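Local atomic coordinates of precorrin-6Y C5,15-methyltransferase (Decarboxylating) (Geobacter metallireducens, PDB entry 3E05), a protein that probably uses S-adenosyl-methionine to methylate a precorrin, with decarboxylation, in cobalamin biosynthesis, and is represented by its C-terminal methyltransferase domain. Residues 57-62 and 90-95; 149-154 and 188-193. One frame throughout, in Å; residues are numbered along the deposited sequence.

Contact 1. Residues 57-62 and 90-95; sequences EASNLM and RNVTLV
The Rossmann-like sheet of a class I methyltransferase carries helix 53-61 on one face, and here the end of that helix, with Ser59 and the following Met62, meets Asn91, just before strand 92-96, and Val92, the first residue of that strand, which is outermost within this chain. The backbones come closest at Ser59 and Asn91, whose CA atoms are 6.5 Å apart. Ser59 contributes its methylene more than its hydroxyl: Ser59 CB lies 3.2 Å from Asn91 OD1. The hydroxyl instead turns back into its own helix, where OG is hydrogen-bonded to Ile56 O, a turn earlier.

Asn91 reaches across with its CG between the backbone N and the carbonyl carbon (chi1 57°), which brings the two ends of the amide to different parts of the helix terminus. The oxygen sits by Ser59, while Asn91 ND2 comes to 2.8 Å from Met62 O, the carbonyl of the first residue to leave helical geometry. That same ND2 is hydrogen-bonded to Gly65 O, so the amide is tied to the connection leading from the helix into strand 66-71. Ile67 on this strand, which neighbours 92-96 in the sheet, touches the side chains of Ser59, Met62 and Asn91, and Leu84 of helix 74-86 packs against Val92. The apolar share of the joint falls to one branch of Val92, the methyl placed beside its backbone N, whose CG2 atom lies 3.7 Å from Ser59 CB.

Contact 2. Residues 149-154 and 188-193; sequences TKAVEF and YIITAW
Ile190 packs against two successive residues of helix 145-157, Ala151 and Val152, using a different branch for each. The longer branch ends against Ala151, with Ile190 CD1 at 3.9 Å from Ala151 CB. The shorter one faces Val152 more loosely, Ile190 CG2 to Val152 CG2 being 4.4 Å. This division follows from the first torsion: CG1 stands beside the backbone N and CG2 anti to it (chi1 -55°), while the nearly extended second torsion (164°) carries CD1 outward to the alanine. The small Ala151 side chain points at the strand and leaves the helix close to the sheet, with 7.7 Å between the CA atoms of Val152 and Ile190. No polar group takes part across the two segments, and the joint rests on methyl groups in the buried interior.

Neighbouring strands widen the same apolar layer. Leu140 of strand 137-142 also touches Ala151, Val164 of strand 161-173 touches Val152, and Val162 lies against Ile190; Leu145 of a neighbouring subunit packs on Val152 as well. Strand 180-193 runs antiparallel between 137-142 and 161-173, and a helix laid over it in this way is characteristic of the 3-2-1-4-5-7-6 sheet of class I methyltransferases.

How the contacts relate
Both contacts are buried and each seats a helix on the same seven-stranded sheet, but they lie on opposite sides of the chain's centre, their own centres 24 Å apart and their nearest atoms about 12 Å apart. Contact 1 belongs to the parallel part and reaches a strand outermost within this chain; contact 2 belongs to the antiparallel end, where 180-193 lies between 137-142 and 161-173. The chemistry differs accordingly: contact 1 mixes an asparagine amide close to a carbonyl oxygen after the helix with an apolar touch, whereas contact 2 joins methyl groups alone. Other subunits pack beside both, against Leu61 at the first and against residues including Val152 at the second.

Contact 1. Residues 57-62 and 90-95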
ATOM      1  N   GLU D  57       4.591  -7.859  24.414  1.00 31.65           N
ATOM      2  CA  GLU D  57       4.582  -6.386  24.404  1.00 29.14           C
ATOM      3  C   GLU D  57       3.382  -5.755  25.149  1.00 27.03           C
ATOM      4  O   GLU D  57       3.529  -4.726  25.811  1.00 27.06           O
ATOM      5  CB  GLU D  57       4.776  -5.842  22.973  1.00 27.78           C
ATOM      6  CG  GLU D  57       6.196  -6.082  22.453  1.00 29.05           C
ATOM      7  CD  GLU D  57       6.473  -5.429  21.127  1.00 29.41           C
ATOM      8  OE1 GLU D  57       5.591  -4.715  20.610  1.00 31.12           O
ATOM      9  OE2 GLU D  57       7.573  -5.640  20.584  1.00 32.63           O
ATOM     10  N   ALA D  58       2.219  -6.409  25.090  1.00 26.26           N
ATOM     11  CA  ALA D  58       1.060  -6.032  25.915  1.00 30.85           C
ATOM     12  C   ALA D  58       1.394  -6.036  27.412  1.00 32.55           C
ATOM     13  O   ALA D  58       0.946  -5.157  28.158  1.00 32.45           O
ATOM     14  CB  ALA D  58      -0.080  -6.968  25.677  1.00 30.20           C
ATOM     15  N   SER D  59       2.166  -7.042  27.827  1.00 34.35           N
ATOM     16  CA  SER D  59       2.574  -7.202  29.220  1.00 31.20           C
ATOM     17  C   SER D  59       3.516  -6.089  29.663  1.00 34.93           C
ATOM     18  O   SER D  59       3.503  -5.688  30.830  1.00 37.41           O
ATOM     19  CB  SER D  59       3.177  -8.590  29.450  1.00 30.63           C
ATOM     20  OG  SER D  59       4.548  -8.629  29.109  1.00 31.87           O
ATOM     21  N   ASN D  60       4.318  -5.575  28.729  1.00 33.59           N
ATOM     22  CA  ASN D  60       5.164  -4.423  29.004  1.00 35.11           C
ATOM     23  C   ASN D  60       4.336  -3.156  29.224  1.00 38.54           C
ATOM     24  O   ASN D  60       4.704  -2.290  30.036  1.00 34.89           O
ATOM     25  CB  ASN D  60       6.169  -4.215  27.879  1.00 34.66           C
ATOM     26  CG  ASN D  60       7.268  -5.258  27.865  1.00 42.60           C
ATOM     27  OD1 ASN D  60       7.470  -5.988  28.836  1.00 42.42           O
ATOM     28  ND2 ASN D  60       7.999  -5.318  26.765  1.00 34.62           N
ATOM     29  N   LEU D  61       3.208  -3.072  28.513  1.00 37.68           N
ATOM     30  CA  LEU D  61       2.301  -1.921  28.578  1.00 35.59           C
ATOM     31  C   LEU D  61       1.342  -2.006  29.753  1.00 39.29           C
ATOM     32  O   LEU D  61       0.779  -0.988  30.178  1.00 40.09           O
ATOM     33  CB  LEU D  61       1.472  -1.806  27.293  1.00 39.25           C
ATOM     34  CG  LEU D  61       2.149  -1.564  25.936  1.00 34.19           C
ATOM     35  CD1 LEU D  61       1.130  -1.683  24.801  1.00 33.46           C
ATOM     36  CD2 LEU D  61       2.774  -0.230  25.902  1.00 34.88           C
ATOM     37  N   MET D  62       1.127  -3.227  30.251  1.00 37.76           N
ATOM     38  CA  MET D  62       0.300  -3.453  31.427  1.00 35.72           C
ATOM     39  C   MET D  62       1.074  -4.275  32.460  1.00 40.31           C
ATOM     40  O   MET D  62       0.780  -5.458  32.633  1.00 41.67           O
ATOM     41  CB  MET D  62      -0.995  -4.196  31.065  1.00 37.45           C
ATOM     42  CG  MET D  62      -1.871  -3.523  30.033  1.00 30.96           C
ATOM     43  SD  MET D  62      -3.442  -4.373  29.770  1.00 28.37           S
ATOM     44  CE  MET D  62      -2.913  -5.974  29.187  1.00 28.84           C
ATOM     45  N   ARG D  90       6.292 -12.082  32.947  1.00 43.10           N
ATOM     46  CA  ARG D  90       5.844 -12.905  34.073  1.00 44.87           C
ATOM     47  C   ARG D  90       4.350 -12.836  34.282  1.00 43.55           C
ATOM     48  O   ARG D  90       3.760 -13.770  34.840  1.00 43.64           O
ATOM     49  CB  ARG D  90       6.556 -12.509  35.373  1.00 49.93           C
ATOM     50  CG  ARG D  90       8.040 -12.267  35.228  1.00 57.04           C
ATOM     51  CD  ARG D  90       8.880 -13.523  35.394  1.00 66.54           C
ATOM     52  NE  ARG D  90       8.753 -14.116  36.721  1.00 70.75           N
ATOM     53  CZ  ARG D  90       9.394 -15.205  37.125  1.00 72.34           C
ATOM     54  NH1 ARG D  90      10.233 -15.834  36.314  1.00 72.59           N
ATOM     55  NH2 ARG D  90       9.189 -15.666  38.346  1.00 70.51           N
ATOM     56  N   ASN D  91       3.734 -11.742  33.833  1.00 37.98           N
ATOM     57  CA  ASN D  91       2.286 -11.575  33.983  1.00 35.38           C
ATOM     58  C   ASN D  91       1.476 -12.168  32.823  1.00 36.79           C
ATOM     59  O   ASN D  91       0.260 -11.972  32.724  1.00 38.51           O
ATOM     60  CB  ASN D  91       1.908 -10.115  34.280  1.00 41.66           C
ATOM     61  CG  ASN D  91       2.396  -9.136  33.210  1.00 40.66           C
ATOM     62  OD1 ASN D  91       3.450  -9.320  32.596  1.00 39.15           O
ATOM     63  ND2 ASN D  91       1.632  -8.073  33.011  1.00 39.95           N
ATOM     64  N   VAL D  92       2.167 -12.904  31.963  1.00 34.48           N
ATOM     65  CA  VAL D  92       1.525 -13.736  30.950  1.00 37.79           C
ATOM     66  C   VAL D  92       1.472 -15.184  31.435  1.00 39.09           C
ATOM     67  O   VAL D  92       2.499 -15.777  31.779  1.00 40.58           O
ATOM     68  CB  VAL D  92       2.260 -13.670  29.597  1.00 33.26           C
ATOM     69  CG1 VAL D  92       1.558 -14.536  28.567  1.00 35.57           C
ATOM     70  CG2 VAL D  92       2.363 -12.215  29.102  1.00 33.67           C
ATOM     71  N   THR D  93       0.270 -15.744  31.455  1.00 38.41           N
ATOM     72  CA  THR D  93       0.095 -17.151  31.730  1.00 41.08           C
ATOM     73  C   THR D  93      -0.176 -17.897  30.428  1.00 39.01           C
ATOM     74  O   THR D  93      -1.135 -17.595  29.723  1.00 36.56           O
ATOM     75  CB  THR D  93      -1.035 -17.373  32.750  1.00 40.03           C
ATOM     76  OG1 THR D  93      -0.661 -16.759  33.989  1.00 43.48           O
ATOM     77  CG2 THR D  93      -1.269 -18.855  32.980  1.00 43.51           C
ATOM     78  N   LEU D  94       0.701 -18.844  30.111  1.00 36.92           N
ATOM     79  CA  LEU D  94       0.543 -19.686  28.940  1.00 38.66           C
ATOM     80  C   LEU D  94      -0.482 -20.765  29.237  1.00 42.80           C
ATOM     81  O   LEU D  94      -0.331 -21.531  30.190  1.00 43.55           O
ATOM     82  CB  LEU D  94       1.876 -20.305  28.524  1.00 39.34           C
ATOM     83  CG  LEU D  94       1.828 -21.422  27.477  1.00 40.16           C
ATOM     84  CD1 LEU D  94       1.184 -20.953  26.155  1.00 42.89           C
ATOM     85  CD2 LEU D  94       3.225 -21.982  27.237  1.00 41.88           C
ATOM     86  N   VAL D  95      -1.527 -20.806  28.416  1.00 40.11           N
ATOM     87  CA  VAL D  95      -2.625 -21.755  28.581  1.00 40.57           C
ATOM     88  C   VAL D  95      -2.667 -22.662  27.353  1.00 44.30           C
ATOM     89  O   VAL D  95      -2.769 -22.194  26.221  1.00 40.66           O
ATOM     90  CB  VAL D  95      -3.982 -21.037  28.772  1.00 40.85           C
ATOM     91  CG1 VAL D  95      -5.101 -22.045  29.013  1.00 39.98           C
ATOM     92  CG2 VAL D  95      -3.912 -20.027  29.920  1.00 41.35           C
TER

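Contact 2. Residues 149-154 and 188-193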
ATOM      1  N   THR D 149     -14.060 -11.518   6.236  1.00 35.00           N
ATOM      2  CA  THR D 149     -15.500 -11.500   5.956  1.00 37.74           C
ATOM      3  C   THR D 149     -16.322 -11.995   7.137  1.00 36.02           C
ATOM      4  O   THR D 149     -17.262 -11.325   7.579  1.00 38.07           O
ATOM      5  CB  THR D 149     -15.816 -12.393   4.718  1.00 37.71           C
ATOM      6  OG1 THR D 149     -15.393 -11.708   3.533  1.00 48.21           O
ATOM      7  CG2 THR D 149     -17.297 -12.723   4.598  1.00 45.25           C
ATOM      8  N   LYS D 150     -15.958 -13.173   7.636  1.00 36.21           N
ATOM      9  CA  LYS D 150     -16.718 -13.822   8.698  1.00 38.37           C
ATOM     10  C   LYS D 150     -16.553 -13.070  10.017  1.00 36.58           C
ATOM     11  O   LYS D 150     -17.531 -12.902  10.746  1.00 38.97           O
ATOM     12  CB  LYS D 150     -16.320 -15.296   8.841  1.00 41.74           C
ATOM     13  CG  LYS D 150     -16.674 -16.176   7.631  1.00 49.99           C
ATOM     14  CD  LYS D 150     -18.170 -16.484   7.548  1.00 63.25           C
ATOM     15  CE  LYS D 150     -18.503 -17.415   6.384  1.00 64.34           C
ATOM     16  NZ  LYS D 150     -18.548 -16.698   5.080  1.00 69.38           N
ATOM     17  N   ALA D 151     -15.341 -12.581  10.296  1.00 33.65           N
ATOM     18  CA  ALA D 151     -15.097 -11.832  11.543  1.00 33.46           C
ATOM     19  C   ALA D 151     -15.945 -10.584  11.607  1.00 35.04           C
ATOM     20  O   ALA D 151     -16.569 -10.325  12.635  1.00 35.70           O
ATOM     21  CB  ALA D 151     -13.617 -11.485  11.729  1.00 32.20           C
ATOM     22  N   VAL D 152     -16.008  -9.831  10.503  1.00 31.86           N
ATOM     23  CA  VAL D 152     -16.864  -8.650  10.465  1.00 34.46           C
ATOM     24  C   VAL D 152     -18.347  -9.031  10.605  1.00 35.63           C
ATOM     25  O   VAL D 152     -19.082  -8.388  11.354  1.00 36.93           O
ATOM     26  CB  VAL D 152     -16.577  -7.757   9.216  1.00 33.56           C
ATOM     27  CG1 VAL D 152     -17.506  -6.563   9.170  1.00 34.81           C
ATOM     28  CG2 VAL D 152     -15.138  -7.268   9.268  1.00 31.07           C
ATOM     29  N   GLU D 153     -18.753 -10.099   9.920  1.00 37.63           N
ATOM     30  CA  GLU D 153     -20.129 -10.599   9.959  1.00 41.00           C
ATOM     31  C   GLU D 153     -20.576 -11.020  11.371  1.00 38.24           C
ATOM     32  O   GLU D 153     -21.645 -10.618  11.823  1.00 40.21           O
ATOM     33  CB  GLU D 153     -20.296 -11.759   8.971  1.00 40.39           C
ATOM     34  CG  GLU D 153     -21.733 -12.271   8.827  1.00 52.32           C
ATOM     35  CD  GLU D 153     -21.826 -13.621   8.128  1.00 52.82           C
ATOM     36  OE1 GLU D 153     -21.035 -13.886   7.194  1.00 61.21           O
ATOM     37  OE2 GLU D 153     -22.706 -14.420   8.513  1.00 61.80           O
ATOM     38  N   PHE D 154     -19.753 -11.808  12.057  1.00 37.56           N
ATOM     39  CA  PHE D 154     -20.089 -12.310  13.405  1.00 39.57           C
ATOM     40  C   PHE D 154     -20.100 -11.228  14.477  1.00 40.49           C
ATOM     41  O   PHE D 154     -20.970 -11.220  15.342  1.00 40.61           O
ATOM     42  CB  PHE D 154     -19.167 -13.455  13.835  1.00 39.44           C
ATOM     43  CG  PHE D 154     -19.137 -14.614  12.878  1.00 43.44           C
ATOM     44  CD1 PHE D 154     -20.281 -14.992  12.165  1.00 43.99           C
ATOM     45  CD2 PHE D 154     -17.964 -15.345  12.699  1.00 40.65           C
ATOM     46  CE1 PHE D 154     -20.243 -16.057  11.273  1.00 46.40           C
ATOM     47  CE2 PHE D 154     -17.920 -16.423  11.819  1.00 44.74           C
ATOM     48  CZ  PHE D 154     -19.063 -16.779  11.102  1.00 45.52           C
ATOM     49  N   TYR D 188      -5.164  -7.156   7.869  1.00 22.94           N
ATOM     50  CA  TYR D 188      -6.385  -6.453   8.195  1.00 22.75           C
ATOM     51  C   TYR D 188      -6.567  -6.494   9.704  1.00 23.33           C
ATOM     52  O   TYR D 188      -6.764  -7.567  10.265  1.00 26.00           O
ATOM     53  CB  TYR D 188      -7.576  -7.143   7.513  1.00 26.08           C
ATOM     54  CG  TYR D 188      -7.550  -6.981   6.011  1.00 24.46           C
ATOM     55  CD1 TYR D 188      -8.180  -5.885   5.411  1.00 26.79           C
ATOM     56  CD2 TYR D 188      -6.860  -7.885   5.198  1.00 26.31           C
ATOM     57  CE1 TYR D 188      -8.180  -5.727   4.008  1.00 26.85           C
ATOM     58  CE2 TYR D 188      -6.819  -7.715   3.802  1.00 28.39           C
ATOM     59  CZ  TYR D 188      -7.489  -6.641   3.220  1.00 32.73           C
ATOM     60  OH  TYR D 188      -7.441  -6.463   1.849  1.00 30.53           O
ATOM     61  N   ILE D 189      -6.454  -5.328  10.340  1.00 22.98           N
ATOM     62  CA  ILE D 189      -6.642  -5.212  11.783  1.00 23.29           C
ATOM     63  C   ILE D 189      -8.089  -4.806  12.053  1.00 22.83           C
ATOM     64  O   ILE D 189      -8.517  -3.688  11.757  1.00 25.01           O
ATOM     65  CB  ILE D 189      -5.640  -4.212  12.403  1.00 27.49           C
ATOM     66  CG1 ILE D 189      -4.209  -4.688  12.106  1.00 26.85           C
ATOM     67  CG2 ILE D 189      -5.902  -4.023  13.902  1.00 25.23           C
ATOM     68  CD1 ILE D 189      -3.128  -3.679  12.390  1.00 24.47           C
ATOM     69  N   ILE D 190      -8.826  -5.743  12.644  1.00 24.52           N
ATOM     70  CA  ILE D 190     -10.254  -5.565  12.918  1.00 24.02           C
ATOM     71  C   ILE D 190     -10.453  -5.236  14.396  1.00 26.84           C
ATOM     72  O   ILE D 190     -10.051  -6.020  15.251  1.00 28.64           O
ATOM     73  CB  ILE D 190     -11.027  -6.853  12.560  1.00 26.51           C
ATOM     74  CG1 ILE D 190     -10.749  -7.250  11.109  1.00 27.03           C
ATOM     75  CG2 ILE D 190     -12.533  -6.676  12.820  1.00 27.91           C
ATOM     76  CD1 ILE D 190     -11.141  -8.663  10.749  1.00 29.24           C
ATOM     77  N   THR D 191     -11.052  -4.081  14.677  1.00 26.31           N
ATOM     78  CA  THR D 191     -11.338  -3.627  16.034  1.00 26.72           C
ATOM     79  C   THR D 191     -12.840  -3.538  16.268  1.00 31.93           C
ATOM     80  O   THR D 191     -13.567  -2.938  15.483  1.00 28.94           O
ATOM     81  CB  THR D 191     -10.640  -2.294  16.323  1.00 28.04           C
ATOM     82  OG1 THR D 191      -9.257  -2.422  15.974  1.00 27.57           O
ATOM     83  CG2 THR D 191     -10.744  -1.924  17.820  1.00 31.67           C
ATOM     84  N   ALA D 192     -13.297  -4.144  17.362  1.00 31.74           N
ATOM     85  CA  ALA D 192     -14.720  -4.208  17.667  1.00 30.74           C
ATOM     86  C   ALA D 192     -14.970  -3.836  19.118  1.00 33.10           C
ATOM     87  O   ALA D 192     -14.267  -4.298  20.019  1.00 29.32           O
ATOM     88  CB  ALA D 192     -15.259  -5.583  17.367  1.00 31.86           C
ATOM     89  N   TRP D 193     -15.957  -2.979  19.332  1.00 31.11           N
ATOM     90  CA  TRP D 193     -16.297  -2.512  20.669  1.00 35.78           C
ATOM     91  C   TRP D 193     -17.772  -2.166  20.669  1.00 38.53           C
ATOM     92  O   TRP D 193     -18.390  -2.069  19.608  1.00 35.29           O
ATOM     93  CB  TRP D 193     -15.439  -1.293  21.073  1.00 36.30           C
ATOM     94  CG  TRP D 193     -15.705  -0.045  20.262  1.00 42.59           C
ATOM     95  CD1 TRP D 193     -16.437   1.043  20.652  1.00 46.39           C
ATOM     96  CD2 TRP D 193     -15.256   0.236  18.922  1.00 45.08           C
ATOM     97  NE1 TRP D 193     -16.466   1.983  19.651  1.00 46.33           N
ATOM     98  CE2 TRP D 193     -15.755   1.516  18.575  1.00 48.60           C
ATOM     99  CE3 TRP D 193     -14.484  -0.464  17.981  1.00 41.73           C
ATOM    100  CZ2 TRP D 193     -15.510   2.110  17.325  1.00 46.00           C
ATOM    101  CZ3 TRP D 193     -14.247   0.131  16.722  1.00 42.70           C
ATOM    102  CH2 TRP D 193     -14.755   1.404  16.416  1.00 44.34           C
TER